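Local coordinates for protein pantothenate kinase (Coxiella burnetii, PDB 3TQC) that catalyses the ATP-dependent phosphorylation of pantothenate to 4'-phosphopantothenate, the first step of coenzyme A biosynthesis, at residues B[37-42]-B[116-121]; B[138-141]-B[145-148]; B[147-152]-B[177-182]; B[161-166]-B[172-177]. All coordinates share one frame; numbering follows the deposited sequence.

Contact 1: B[37-42]-B[116-121]; sequences ESDLDK and LSRWPD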
loop_
_atom_site.group_PDB
_atom_site.type_symbol
_atom_site.label_atom_id
_atom_site.label_comp_id
_atom_site.label_asym_id
_atom_site.label_seq_id
_atom_site.Cartn_x
_atom_site.Cartn_y
_atom_site.Cartn_z
ATOM N N GLU B 37 6.753 -22.621 -28.192
ATOM C CA GLU B 37 6.739 -21.882 -29.442
ATOM C C GLU B 37 5.816 -20.665 -29.334
ATOM O O GLU B 37 6.155 -19.596 -29.829
ATOM C CB GLU B 37 6.302 -22.776 -30.600
ATOM C CG GLU B 37 6.587 -22.176 -31.965
ATOM C CD GLU B 37 6.053 -23.026 -33.103
ATOM O OE1 GLU B 37 5.442 -24.091 -32.826
ATOM O OE2 GLU B 37 6.248 -22.629 -34.278
ATOM N N SER B 38 4.665 -20.823 -28.678
ATOM C CA SER B 38 3.760 -19.696 -28.441
ATOM C C SER B 38 4.428 -18.575 -27.642
ATOM O O SER B 38 4.267 -17.407 -27.984
ATOM C CB SER B 38 2.488 -20.149 -27.725
ATOM O OG SER B 38 1.690 -19.039 -27.346
ATOM N N ASP B 39 5.176 -18.926 -26.594
ATOM C CA ASP B 39 5.948 -17.931 -25.819
ATOM C C ASP B 39 6.904 -17.214 -26.749
ATOM O O ASP B 39 6.951 -15.988 -26.758
ATOM C CB ASP B 39 6.832 -18.561 -24.727
ATOM C CG ASP B 39 6.064 -19.092 -23.554
ATOM O OD1 ASP B 39 4.943 -18.614 -23.264
ATOM O OD2 ASP B 39 6.614 -19.993 -22.891
ATOM N N LEU B 40 7.692 -18.007 -27.478
ATOM C CA LEU B 40 8.704 -17.488 -28.403
ATOM C C LEU B 40 8.092 -16.480 -29.381
ATOM O O LEU B 40 8.642 -15.395 -29.585
ATOM C CB LEU B 40 9.402 -18.634 -29.173
ATOM C CG LEU B 40 10.692 -19.207 -28.551
ATOM C CD1 LEU B 40 10.482 -19.722 -27.151
ATOM C CD2 LEU B 40 11.271 -20.306 -29.413
ATOM N N ASP B 41 6.948 -16.839 -29.962
ATOM C CA ASP B 41 6.208 -15.934 -30.839
ATOM C C ASP B 41 5.826 -14.608 -30.136
ATOM O O ASP B 41 6.084 -13.532 -30.673
ATOM C CB ASP B 41 4.957 -16.635 -31.395
ATOM C CG ASP B 41 4.004 -15.678 -32.088
ATOM O OD1 ASP B 41 3.248 -14.956 -31.388
ATOM O OD2 ASP B 41 3.999 -15.659 -33.333
ATOM N N LYS B 42 5.223 -14.695 -28.951
ATOM C CA LYS B 42 4.807 -13.494 -28.194
ATOM C C LYS B 42 5.987 -12.618 -27.752
ATOM O O LYS B 42 5.847 -11.412 -27.629
ATOM C CB LYS B 42 3.976 -13.873 -26.963
ATOM C CG LYS B 42 2.625 -14.437 -27.305
ATOM C CD LYS B 42 1.660 -14.419 -26.137
ATOM C CE LYS B 42 0.373 -15.143 -26.505
ATOM N NZ LYS B 42 -0.519 -15.239 -25.328
ATOM N N LEU B 116 3.127 -13.944 -18.644
ATOM C CA LEU B 116 1.966 -14.086 -17.782
ATOM C C LEU B 116 0.741 -14.569 -18.549
ATOM O O LEU B 116 -0.099 -15.256 -17.984
ATOM C CB LEU B 116 1.648 -12.791 -17.049
ATOM C CG LEU B 116 2.606 -12.470 -15.894
ATOM C CD1 LEU B 116 2.342 -11.095 -15.345
ATOM C CD2 LEU B 116 2.450 -13.504 -14.806
ATOM N N SER B 117 0.659 -14.246 -19.836
ATOM C CA SER B 117 -0.506 -14.566 -20.628
ATOM C C SER B 117 -0.591 -16.064 -20.973
ATOM O O SER B 117 -1.639 -16.535 -21.371
ATOM C CB SER B 117 -0.530 -13.716 -21.902
ATOM O OG SER B 117 0.217 -14.306 -22.938
ATOM N N ARG B 118 0.507 -16.805 -20.813
ATOM C CA ARG B 118 0.525 -18.244 -21.115
ATOM C C ARG B 118 -0.343 -19.095 -20.195
ATOM O O ARG B 118 -0.696 -20.211 -20.562
ATOM C CB ARG B 118 1.961 -18.790 -21.083
ATOM C CG ARG B 118 2.489 -19.107 -19.676
ATOM C CD ARG B 118 4.034 -19.062 -19.591
ATOM N NE ARG B 118 4.711 -20.029 -20.467
ATOM C CZ ARG B 118 4.994 -21.294 -20.155
ATOM N NH1 ARG B 118 4.626 -21.825 -18.994
ATOM N NH2 ARG B 118 5.635 -22.050 -21.036
ATOM N N TRP B 119 -0.672 -18.599 -19.005
ATOM C CA TRP B 119 -1.489 -19.360 -18.054
ATOM C C TRP B 119 -2.982 -19.152 -18.252
ATOM O O TRP B 119 -3.452 -18.024 -18.259
ATOM C CB TRP B 119 -1.099 -19.026 -16.619
ATOM C CG TRP B 119 0.097 -19.761 -16.215
ATOM C CD1 TRP B 119 0.172 -21.077 -15.867
ATOM C CD2 TRP B 119 1.420 -19.254 -16.167
ATOM N NE1 TRP B 119 1.469 -21.415 -15.585
ATOM C CE2 TRP B 119 2.257 -20.310 -15.760
ATOM C CE3 TRP B 119 1.981 -18.011 -16.421
ATOM C CZ2 TRP B 119 3.620 -20.156 -15.601
ATOM C CZ3 TRP B 119 3.337 -17.861 -16.269
ATOM C CH2 TRP B 119 4.141 -18.924 -15.849
ATOM N N PRO B 120 -3.739 -20.257 -18.378
ATOM C CA PRO B 120 -5.137 -20.143 -18.763
ATOM C C PRO B 120 -6.044 -19.475 -17.728
ATOM O O PRO B 120 -7.165 -19.121 -18.070
ATOM C CB PRO B 120 -5.554 -21.609 -19.022
ATOM C CG PRO B 120 -4.636 -22.414 -18.213
ATOM C CD PRO B 120 -3.326 -21.671 -18.235
ATOM N N ASP B 121 -5.594 -19.303 -16.488
ATOM C CA ASP B 121 -6.371 -18.516 -15.519
ATOM C C ASP B 121 -6.270 -17.024 -15.767
ATOM O O ASP B 121 -7.059 -16.269 -15.222
ATOM C CB ASP B 121 -5.957 -18.801 -14.067
ATOM C CG ASP B 121 -6.499 -20.132 -13.552
ATOM O OD1 ASP B 121 -7.358 -20.734 -14.230
ATOM O OD2 ASP B 121 -6.059 -20.577 -12.469
#

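Contact 2: B[138-141]-B[145-148]; sequences AKLE and LMKR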
loop_
_atom_site.group_PDB
_atom_site.type_symbol
_atom_site.label_atom_id
_atom_site.label_comp_id
_atom_site.label_asym_id
_atom_site.label_seq_id
_atom_site.Cartn_x
_atom_site.Cartn_y
_atom_site.Cartn_z
ATOM N N ALA B 138 3.531 21.309 -24.362
ATOM C CA ALA B 138 2.973 22.656 -24.298
ATOM C C ALA B 138 2.576 23.039 -22.863
ATOM O O ALA B 138 2.863 24.148 -22.419
ATOM C CB ALA B 138 1.784 22.778 -25.238
ATOM N N LYS B 139 1.922 22.126 -22.144
ATOM C CA LYS B 139 1.560 22.377 -20.739
ATOM C C LYS B 139 2.792 22.466 -19.856
ATOM O O LYS B 139 2.866 23.325 -18.980
ATOM C CB LYS B 139 0.639 21.292 -20.171
ATOM C CG LYS B 139 -0.821 21.400 -20.594
ATOM C CD LYS B 139 -1.638 20.339 -19.846
ATOM C CE LYS B 139 -2.942 19.966 -20.551
ATOM N NZ LYS B 139 -3.523 18.700 -19.968
ATOM N N LEU B 140 3.747 21.568 -20.079
ATOM C CA LEU B 140 4.986 21.568 -19.311
ATOM C C LEU B 140 5.762 22.853 -19.534
ATOM O O LEU B 140 6.378 23.363 -18.607
ATOM C CB LEU B 140 5.875 20.367 -19.660
ATOM C CG LEU B 140 5.378 18.967 -19.274
ATOM C CD1 LEU B 140 6.239 17.932 -19.979
ATOM C CD2 LEU B 140 5.394 18.755 -17.773
ATOM N N GLU B 141 5.736 23.370 -20.760
ATOM C CA GLU B 141 6.475 24.583 -21.091
ATOM C C GLU B 141 5.916 25.800 -20.379
ATOM O O GLU B 141 6.673 26.624 -19.867
ATOM C CB GLU B 141 6.487 24.819 -22.606
ATOM C CG GLU B 141 7.491 23.940 -23.317
ATOM C CD GLU B 141 7.391 23.983 -24.826
ATOM O OE1 GLU B 141 7.089 25.067 -25.387
ATOM O OE2 GLU B 141 7.635 22.923 -25.444
ATOM N N LEU B 145 8.297 23.355 -16.776
ATOM C CA LEU B 145 8.618 22.018 -16.303
ATOM C C LEU B 145 9.223 21.090 -17.370
ATOM O O LEU B 145 9.344 19.880 -17.129
ATOM C CB LEU B 145 7.366 21.368 -15.708
ATOM C CG LEU B 145 6.777 22.035 -14.455
ATOM C CD1 LEU B 145 5.492 21.318 -14.021
ATOM C CD2 LEU B 145 7.793 22.101 -13.301
ATOM N N MET B 146 9.638 21.633 -18.515
ATOM C CA MET B 146 10.244 20.795 -19.562
ATOM C C MET B 146 11.587 20.162 -19.154
ATOM O O MET B 146 12.036 19.208 -19.790
ATOM C CB MET B 146 10.422 21.563 -20.875
ATOM C CG MET B 146 9.174 21.620 -21.757
ATOM S SD MET B 146 8.609 20.032 -22.431
ATOM C CE MET B 146 9.944 19.633 -23.554
ATOM N N LYS B 147 12.222 20.683 -18.106
ATOM C CA LYS B 147 13.455 20.084 -17.585
ATOM C C LYS B 147 13.131 19.084 -16.469
ATOM O O LYS B 147 14.032 18.490 -15.876
ATOM C CB LYS B 147 14.408 21.190 -17.084
ATOM C CG LYS B 147 15.814 21.188 -17.732
ATOM C CD LYS B 147 15.774 21.407 -19.255
ATOM C CE LYS B 147 17.097 20.983 -19.961
ATOM N NZ LYS B 147 18.377 21.532 -19.370
ATOM N N ARG B 148 11.842 18.878 -16.212
ATOM C CA ARG B 148 11.374 18.085 -15.090
ATOM C C ARG B 148 10.409 16.974 -15.551
ATOM O O ARG B 148 9.557 16.521 -14.800
ATOM C CB ARG B 148 10.677 19.013 -14.097
ATOM C CG ARG B 148 11.545 20.191 -13.620
ATOM C CD ARG B 148 12.500 19.798 -12.494
ATOM N NE ARG B 148 11.779 19.485 -11.257
ATOM C CZ ARG B 148 12.343 19.365 -10.053
ATOM N NH1 ARG B 148 13.657 19.537 -9.887
ATOM N NH2 ARG B 148 11.579 19.084 -9.005
#

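Contact 3: B[147-152]-B[177-182]; sequences KRKGFP and PVYSHH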
loop_
_atom_site.group_PDB
_atom_site.type_symbol
_atom_site.label_atom_id
_atom_site.label_comp_id
_atom_site.label_asym_id
_atom_site.label_seq_id
_atom_site.Cartn_x
_atom_site.Cartn_y
_atom_site.Cartn_z
ATOM N N LYS B 147 12.222 20.683 -18.106
ATOM C CA LYS B 147 13.455 20.084 -17.585
ATOM C C LYS B 147 13.131 19.084 -16.469
ATOM O O LYS B 147 14.032 18.490 -15.876
ATOM C CB LYS B 147 14.408 21.190 -17.084
ATOM C CG LYS B 147 15.814 21.188 -17.732
ATOM C CD LYS B 147 15.774 21.407 -19.255
ATOM C CE LYS B 147 17.097 20.983 -19.961
ATOM N NZ LYS B 147 18.377 21.532 -19.370
ATOM N N ARG B 148 11.842 18.878 -16.212
ATOM C CA ARG B 148 11.374 18.085 -15.090
ATOM C C ARG B 148 10.409 16.974 -15.551
ATOM O O ARG B 148 9.557 16.521 -14.800
ATOM C CB ARG B 148 10.677 19.013 -14.097
ATOM C CG ARG B 148 11.545 20.191 -13.620
ATOM C CD ARG B 148 12.500 19.798 -12.494
ATOM N NE ARG B 148 11.779 19.485 -11.257
ATOM C CZ ARG B 148 12.343 19.365 -10.053
ATOM N NH1 ARG B 148 13.657 19.537 -9.887
ATOM N NH2 ARG B 148 11.579 19.084 -9.005
ATOM N N LYS B 149 10.560 16.539 -16.794
ATOM C CA LYS B 149 9.713 15.512 -17.357
ATOM C C LYS B 149 10.063 14.243 -16.618
ATOM O O LYS B 149 11.229 13.920 -16.492
ATOM C CB LYS B 149 10.002 15.364 -18.851
ATOM C CG LYS B 149 8.785 15.130 -19.725
ATOM C CD LYS B 149 9.151 15.318 -21.187
ATOM C CE LYS B 149 7.941 15.301 -22.083
ATOM N NZ LYS B 149 8.299 15.252 -23.525
ATOM N N GLY B 150 9.059 13.557 -16.078
ATOM C CA GLY B 150 9.288 12.368 -15.274
ATOM C C GLY B 150 9.253 12.632 -13.774
ATOM O O GLY B 150 9.077 11.704 -12.983
ATOM N N PHE B 151 9.441 13.891 -13.384
ATOM C CA PHE B 151 9.291 14.295 -11.991
ATOM C C PHE B 151 7.796 14.327 -11.676
ATOM O O PHE B 151 6.974 14.420 -12.581
ATOM C CB PHE B 151 9.926 15.671 -11.739
ATOM C CG PHE B 151 11.435 15.657 -11.711
ATOM C CD1 PHE B 151 12.117 15.881 -10.523
ATOM C CD2 PHE B 151 12.171 15.436 -12.871
ATOM C CE1 PHE B 151 13.501 15.871 -10.488
ATOM C CE2 PHE B 151 13.554 15.435 -12.839
ATOM C CZ PHE B 151 14.219 15.645 -11.649
ATOM N N PRO B 152 7.428 14.240 -10.397
ATOM C CA PRO B 152 5.978 14.073 -10.099
ATOM C C PRO B 152 5.101 15.193 -10.665
ATOM O O PRO B 152 3.987 14.931 -11.099
ATOM C CB PRO B 152 5.910 14.090 -8.569
ATOM C CG PRO B 152 7.343 13.776 -8.107
ATOM C CD PRO B 152 8.278 14.227 -9.193
ATOM N N PRO B 177 -4.169 7.179 -22.333
ATOM C CA PRO B 177 -3.473 8.089 -23.227
ATOM C C PRO B 177 -2.099 7.549 -23.609
ATOM O O PRO B 177 -1.550 6.710 -22.915
ATOM C CB PRO B 177 -3.397 9.392 -22.424
ATOM C CG PRO B 177 -3.478 8.983 -21.046
ATOM C CD PRO B 177 -4.351 7.769 -21.001
ATOM N N VAL B 178 -1.597 7.993 -24.751
ATOM C CA VAL B 178 -0.402 7.414 -25.364
ATOM C C VAL B 178 0.698 8.465 -25.472
ATOM O O VAL B 178 0.455 9.573 -25.911
ATOM C CB VAL B 178 -0.740 6.860 -26.759
ATOM C CG1 VAL B 178 0.531 6.395 -27.500
ATOM C CG2 VAL B 178 -1.766 5.719 -26.645
ATOM N N TYR B 179 1.898 8.097 -25.051
ATOM C CA TYR B 179 3.086 8.932 -25.154
ATOM C C TYR B 179 4.043 8.386 -26.231
ATOM O O TYR B 179 4.371 7.203 -26.229
ATOM C CB TYR B 179 3.797 8.950 -23.807
ATOM C CG TYR B 179 5.008 9.851 -23.747
ATOM C CD1 TYR B 179 4.871 11.221 -23.556
ATOM C CD2 TYR B 179 6.292 9.330 -23.865
ATOM C CE1 TYR B 179 5.987 12.053 -23.511
ATOM C CE2 TYR B 179 7.399 10.141 -23.809
ATOM C CZ TYR B 179 7.244 11.499 -23.637
ATOM O OH TYR B 179 8.352 12.302 -23.567
ATOM N N SER B 180 4.477 9.250 -27.143
ATOM C CA SER B 180 5.507 8.901 -28.129
ATOM C C SER B 180 6.876 9.407 -27.687
ATOM O O SER B 180 7.095 10.627 -27.590
ATOM C CB SER B 180 5.215 9.537 -29.474
ATOM O OG SER B 180 6.391 9.502 -30.257
ATOM N N HIS B 181 7.799 8.476 -27.460
ATOM C CA HIS B 181 9.196 8.822 -27.179
ATOM C C HIS B 181 9.848 9.476 -28.395
ATOM O O HIS B 181 10.748 10.309 -28.262
ATOM C CB HIS B 181 9.986 7.574 -26.766
ATOM C CG HIS B 181 9.554 6.993 -25.453
ATOM N ND1 HIS B 181 9.847 7.588 -24.243
ATOM C CD2 HIS B 181 8.858 5.868 -25.160
ATOM C CE1 HIS B 181 9.348 6.856 -23.262
ATOM N NE2 HIS B 181 8.747 5.803 -23.791
ATOM N N HIS B 182 9.367 9.110 -29.578
ATOM C CA HIS B 182 9.884 9.649 -30.822
ATOM C C HIS B 182 9.592 11.147 -30.922
ATOM O O HIS B 182 10.468 11.936 -31.270
ATOM C CB HIS B 182 9.259 8.900 -32.001
ATOM C CG HIS B 182 9.864 9.240 -33.327
ATOM N ND1 HIS B 182 11.129 8.835 -33.694
ATOM C CD2 HIS B 182 9.367 9.929 -34.380
ATOM C CE1 HIS B 182 11.387 9.266 -34.918
ATOM N NE2 HIS B 182 10.334 9.933 -35.356
#

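Contact 4: B[161-166]-B[172-177]; sequences LRVLNA and RNVRIP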
loop_
_atom_site.group_PDB
_atom_site.type_symbol
_atom_site.label_atom_id
_atom_site.label_comp_id
_atom_site.label_asym_id
_atom_site.label_seq_id
_atom_site.Cartn_x
_atom_site.Cartn_y
_atom_site.Cartn_z
ATOM N N LEU B 161 -5.056 8.413 -11.611
ATOM C CA LEU B 161 -5.828 7.776 -10.533
ATOM C C LEU B 161 -7.245 7.453 -11.008
ATOM O O LEU B 161 -7.828 6.466 -10.595
ATOM C CB LEU B 161 -5.866 8.659 -9.294
ATOM C CG LEU B 161 -4.494 8.886 -8.646
ATOM C CD1 LEU B 161 -4.593 9.914 -7.495
ATOM C CD2 LEU B 161 -3.912 7.576 -8.149
ATOM N N ARG B 162 -7.781 8.273 -11.906
ATOM C CA ARG B 162 -9.094 8.021 -12.463
ATOM C C ARG B 162 -9.103 6.738 -13.304
ATOM O O ARG B 162 -10.058 5.950 -13.251
ATOM C CB ARG B 162 -9.541 9.228 -13.289
ATOM C CG ARG B 162 -10.840 9.044 -14.076
ATOM C CD ARG B 162 -11.074 10.240 -15.035
ATOM N NE ARG B 162 -9.905 10.564 -15.873
ATOM C CZ ARG B 162 -9.486 9.858 -16.928
ATOM N NH1 ARG B 162 -10.121 8.747 -17.318
ATOM N NH2 ARG B 162 -8.416 10.262 -17.604
ATOM N N VAL B 163 -8.043 6.529 -14.073
ATOM C CA VAL B 163 -7.919 5.321 -14.878
ATOM C C VAL B 163 -7.739 4.083 -14.004
ATOM O O VAL B 163 -8.412 3.075 -14.206
ATOM C CB VAL B 163 -6.767 5.432 -15.881
ATOM C CG1 VAL B 163 -6.358 4.060 -16.342
ATOM C CG2 VAL B 163 -7.192 6.334 -17.074
ATOM N N LEU B 164 -6.851 4.146 -13.027
ATOM C CA LEU B 164 -6.691 3.001 -12.149
ATOM C C LEU B 164 -7.980 2.744 -11.368
ATOM O O LEU B 164 -8.426 1.612 -11.237
ATOM C CB LEU B 164 -5.506 3.210 -11.226
ATOM C CG LEU B 164 -4.209 3.302 -12.041
ATOM C CD1 LEU B 164 -3.021 3.725 -11.184
ATOM C CD2 LEU B 164 -3.937 1.965 -12.700
ATOM N N ASN B 165 -8.579 3.803 -10.850
ATOM C CA ASN B 165 -9.834 3.676 -10.136
ATOM C C ASN B 165 -10.869 3.003 -11.017
ATOM O O ASN B 165 -11.561 2.111 -10.584
ATOM C CB ASN B 165 -10.347 5.054 -9.695
ATOM C CG ASN B 165 -11.619 4.972 -8.894
ATOM O OD1 ASN B 165 -11.640 4.384 -7.816
ATOM N ND2 ASN B 165 -12.693 5.555 -9.416
ATOM N N ALA B 166 -10.962 3.446 -12.262
ATOM C CA ALA B 166 -11.938 2.881 -13.177
ATOM C C ALA B 166 -11.671 1.389 -13.400
ATOM O O ALA B 166 -12.594 0.575 -13.426
ATOM C CB ALA B 166 -11.925 3.629 -14.474
ATOM N N ARG B 172 -15.539 -1.059 -18.070
ATOM C CA ARG B 172 -15.167 -1.586 -19.362
ATOM C C ARG B 172 -14.479 -0.518 -20.205
ATOM O O ARG B 172 -14.697 0.690 -20.026
ATOM C CB ARG B 172 -16.417 -2.114 -20.064
ATOM C CG ARG B 172 -16.952 -3.429 -19.450
ATOM C CD ARG B 172 -16.146 -4.596 -20.000
ATOM N NE ARG B 172 -16.383 -5.865 -19.339
ATOM C CZ ARG B 172 -15.699 -6.983 -19.588
ATOM N NH1 ARG B 172 -14.729 -7.008 -20.500
ATOM N NH2 ARG B 172 -15.990 -8.095 -18.918
ATOM N N ASN B 173 -13.636 -0.977 -21.124
ATOM C CA ASN B 173 -13.074 -0.122 -22.178
ATOM C C ASN B 173 -12.500 1.195 -21.664
ATOM O O ASN B 173 -12.923 2.259 -22.060
ATOM C CB ASN B 173 -14.132 0.139 -23.255
ATOM C CG ASN B 173 -14.589 -1.133 -23.946
ATOM O OD1 ASN B 173 -15.744 -1.241 -24.363
ATOM N ND2 ASN B 173 -13.684 -2.103 -24.077
ATOM N N VAL B 174 -11.525 1.109 -20.772
ATOM C CA VAL B 174 -10.901 2.306 -20.236
ATOM C C VAL B 174 -9.846 2.782 -21.213
ATOM O O VAL B 174 -9.030 1.996 -21.725
ATOM C CB VAL B 174 -10.312 2.059 -18.865
ATOM C CG1 VAL B 174 -9.591 3.320 -18.352
ATOM C CG2 VAL B 174 -11.421 1.633 -17.933
ATOM N N ARG B 175 -9.891 4.077 -21.491
ATOM C CA ARG B 175 -9.023 4.687 -22.478
ATOM C C ARG B 175 -7.722 5.155 -21.830
ATOM O O ARG B 175 -7.740 5.854 -20.833
ATOM C CB ARG B 175 -9.784 5.814 -23.170
ATOM C CG ARG B 175 -10.913 5.254 -24.032
ATOM C CD ARG B 175 -12.019 6.257 -24.303
ATOM N NE ARG B 175 -12.803 5.904 -25.495
ATOM C CZ ARG B 175 -13.616 4.847 -25.601
ATOM N NH1 ARG B 175 -13.787 3.984 -24.594
ATOM N NH2 ARG B 175 -14.269 4.647 -26.741
ATOM N N ILE B 176 -6.590 4.733 -22.380
ATOM C CA ILE B 176 -5.294 5.066 -21.805
ATOM C C ILE B 176 -4.592 5.980 -22.782
ATOM O O ILE B 176 -4.430 5.614 -23.930
ATOM C CB ILE B 176 -4.412 3.823 -21.616
ATOM C CG1 ILE B 176 -5.135 2.743 -20.788
ATOM C CG2 ILE B 176 -3.046 4.227 -21.010
ATOM C CD1 ILE B 176 -5.504 3.165 -19.373
ATOM N N PRO B 177 -4.169 7.179 -22.333
ATOM C CA PRO B 177 -3.473 8.089 -23.227
ATOM C C PRO B 177 -2.099 7.549 -23.609
ATOM O O PRO B 177 -1.550 6.710 -22.915
ATOM C CB PRO B 177 -3.397 9.392 -22.424
ATOM C CG PRO B 177 -3.478 8.983 -21.046
ATOM C CD PRO B 177 -4.351 7.769 -21.001
#

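Contact 1: B[37-42]-B[116-121]
Asp39 and Arg118 meet through a side-on salt bridge, the guanidinium presenting NE and NH2 to the carboxylate. NE reaches Asp39 OD1 at 3.1 Å with an N-H...O angle of 160°, while NH2 lies 2.9 Å from Asp39 OD2. A second, more bent branch from NE also ends on OD2, so that this oxygen accepts twice from one arginine. The carboxylate sits at the edge of the guanidinium, yet the two planes are turned 36° from each other, so the pairing is not coplanar. A kink in the arginine chain at chi3 (-61°) helps swing its end back to the helix.

This pair is the compact half of the contact: Asp39 is buried, and its OD2 also takes the backbone N-H of Thr36, just before the helix, as in one half of a capping box. The same oxygen thus serves both the start of helix 37-42 and the arginine. The looser half is Lys42, an exposed residue whose extended chain reaches across to the loop and touches it with its far end, NZ lying 2.7 Å from Ser117 OG. The serine hydroxyl also bonds to Ala114 O, one turn back in helix 105-116, and so faces a donor and an acceptor at once.

Residues 116-119 form a type I turn as that helix ends, and Arg118 CG packs over one face of the Trp119 ring. The contact is therefore polar and directional: a charge pair, shared with a helix start, probably does most to hold the short helix 37-42 to the turn, with the exposed lysine adding a second bond, to a buried serine.

Contact 2: B[138-141]-B[145-148]
The flat group at work between Leu140 and Leu145 is a peptide: the carbonyl of Leu140 receives the N-H of Leu145 at its oxygen, with 2.7 Å between Leu140 O and Leu145 N. The donor is tilted 25° from the carbonyl plane, and the N-H...O angle of 160° keeps the bond nearly straight. The side chains that touch nearby are aliphatic chains and not rings. A carbonyl bonded to the amide five residues on is the six-to-one spacing of a Schellman-type helix end, and its position at the close of helix 137-142 is consistent with that motif. Beyond it the chain makes a type I turn from Leu145 to Arg148, closed by Arg148 N on Leu145 O at 2.8 Å.

Around the bond Leu140 packs at steep angles on its two partners. This leucine, the buried residue of the group, lies across Leu145 at about a right angle, its CD2 resting 3.9 Å from Leu145 CB. It crosses Met146 in the same manner, and there the sulfur does the touching, with SD 3.9 Å from Leu140 CB and nearly as close to CD1. A bend in the methionine chain at chi2 (-66°) turns SD back over the leucine.

Further out, Met146 also meets Tyr184 and Tyr262, and Leu140 reaches Ser154, which links the helix end to neighbouring loops of the kinase. At the exposed margin, the aliphatic stem of Glu141 completes the packing, its CG standing 3.3 Å from Met146 CG.

Contact 3: B[147-152]-B[177-182]
Lys149 sends its ammonium to the edge of the Tyr179 ring, meeting the hydroxyl and not the face. NZ is 3.0 Å from Tyr179 OH, a hydrogen bond in which the lysine is the donor, and it lies near the ring plane. The neighbouring methylene adds a looser touch, CE standing 3.4 Å from Tyr179 OH. The two side chains come from opposite directions, and length makes the meeting possible, since the nearest CA atoms of the segments, those of Lys149 and His181, are 11.9 Å apart. Lysine is extended beyond CG, while the tyrosine has its ring trans to the backbone nitrogen (chi1 -177°), which carries OH out from the strand.

The ammonium has further partners: Asn137 OD1 accepts its other strong hydrogen bond, and the ring of Tyr184 provides a cation-pi contact. Three groups thus fix the position of a buried NZ. Lys149 itself sits in a type II turn from Arg148 to Phe151, closed by Phe151 N on Arg148 O.

With Lys149 about 8 Å from Val101, between side chains, and the Tyr179 side chain about 10 Å from bound ADP, the pair lies on the active-site side of a P-loop kinase fold without touching the nucleotide, probably beside the pantothenate pocket, as in related enzymes.

Contact 4: B[161-166]-B[172-177]
Val163 is wedged between Val174 and Ile176, and both of its methyls are engaged. CG1 stands 3.3 Å from Ile176 CD1, tighter than usual van der Waals contact, and 3.9 Å from Val174 CG1. CG2 turns to the backbone instead, lying 3.8 Å from Arg175 O. One helical turn on, Ala166 CB abuts Val174 CG2 at 4.0 Å, so each methyl of Val174 faces a different helix residue. In the isoleucine, chi1 of -54° together with a bend at chi2 (-62°) brings CD1 to Val163, the two side chains crossing at about a right angle.

Behind this first shell is the geometry of the two elements. Segment 161-166 and strand 174-177 run in nearly opposite senses, at 149°, with 9.0 Å between their axes, as expected for a helix and strand joined by a short loop. Strand 190-194 pairs with the strand through Val174 and Ile176 backbone bonds, and Val194 packs on Ile176. Phe133, from a loop, adds a contact to Val163. Where the chain turns, Asp195 OD1 receives Asn173 N, which helps set the start of the strand. The second subunit touches Asn165 of the helix through Pro15.

Nothing polar joins the side chains across the interface. Its cohesion probably comes from burying aliphatic groups, attaching helix 157-168 to the small antiparallel sheet.

Overall arrangement
From the N terminus, contact 1 comes first, closing a long, mostly helical loop that includes the P-loop strand and helix and fixing helix 37-42 to the turn before strand 125-129. Contact 2 then makes a short local closure at the end of helix 137-142. Contact 3 opens on the residues where contact 2 ends, sharing Lys147 and Arg148, and Leu140 CD1 packs on Lys149 CE. Its loop encloses contact 4, which ties helix 157-168 to strand 174-180; the two meet at Pro177. Contacts 2 and 3 thus form one neighbourhood, about 9 Å between centres, while contact 1 lies across the chain's centre from both.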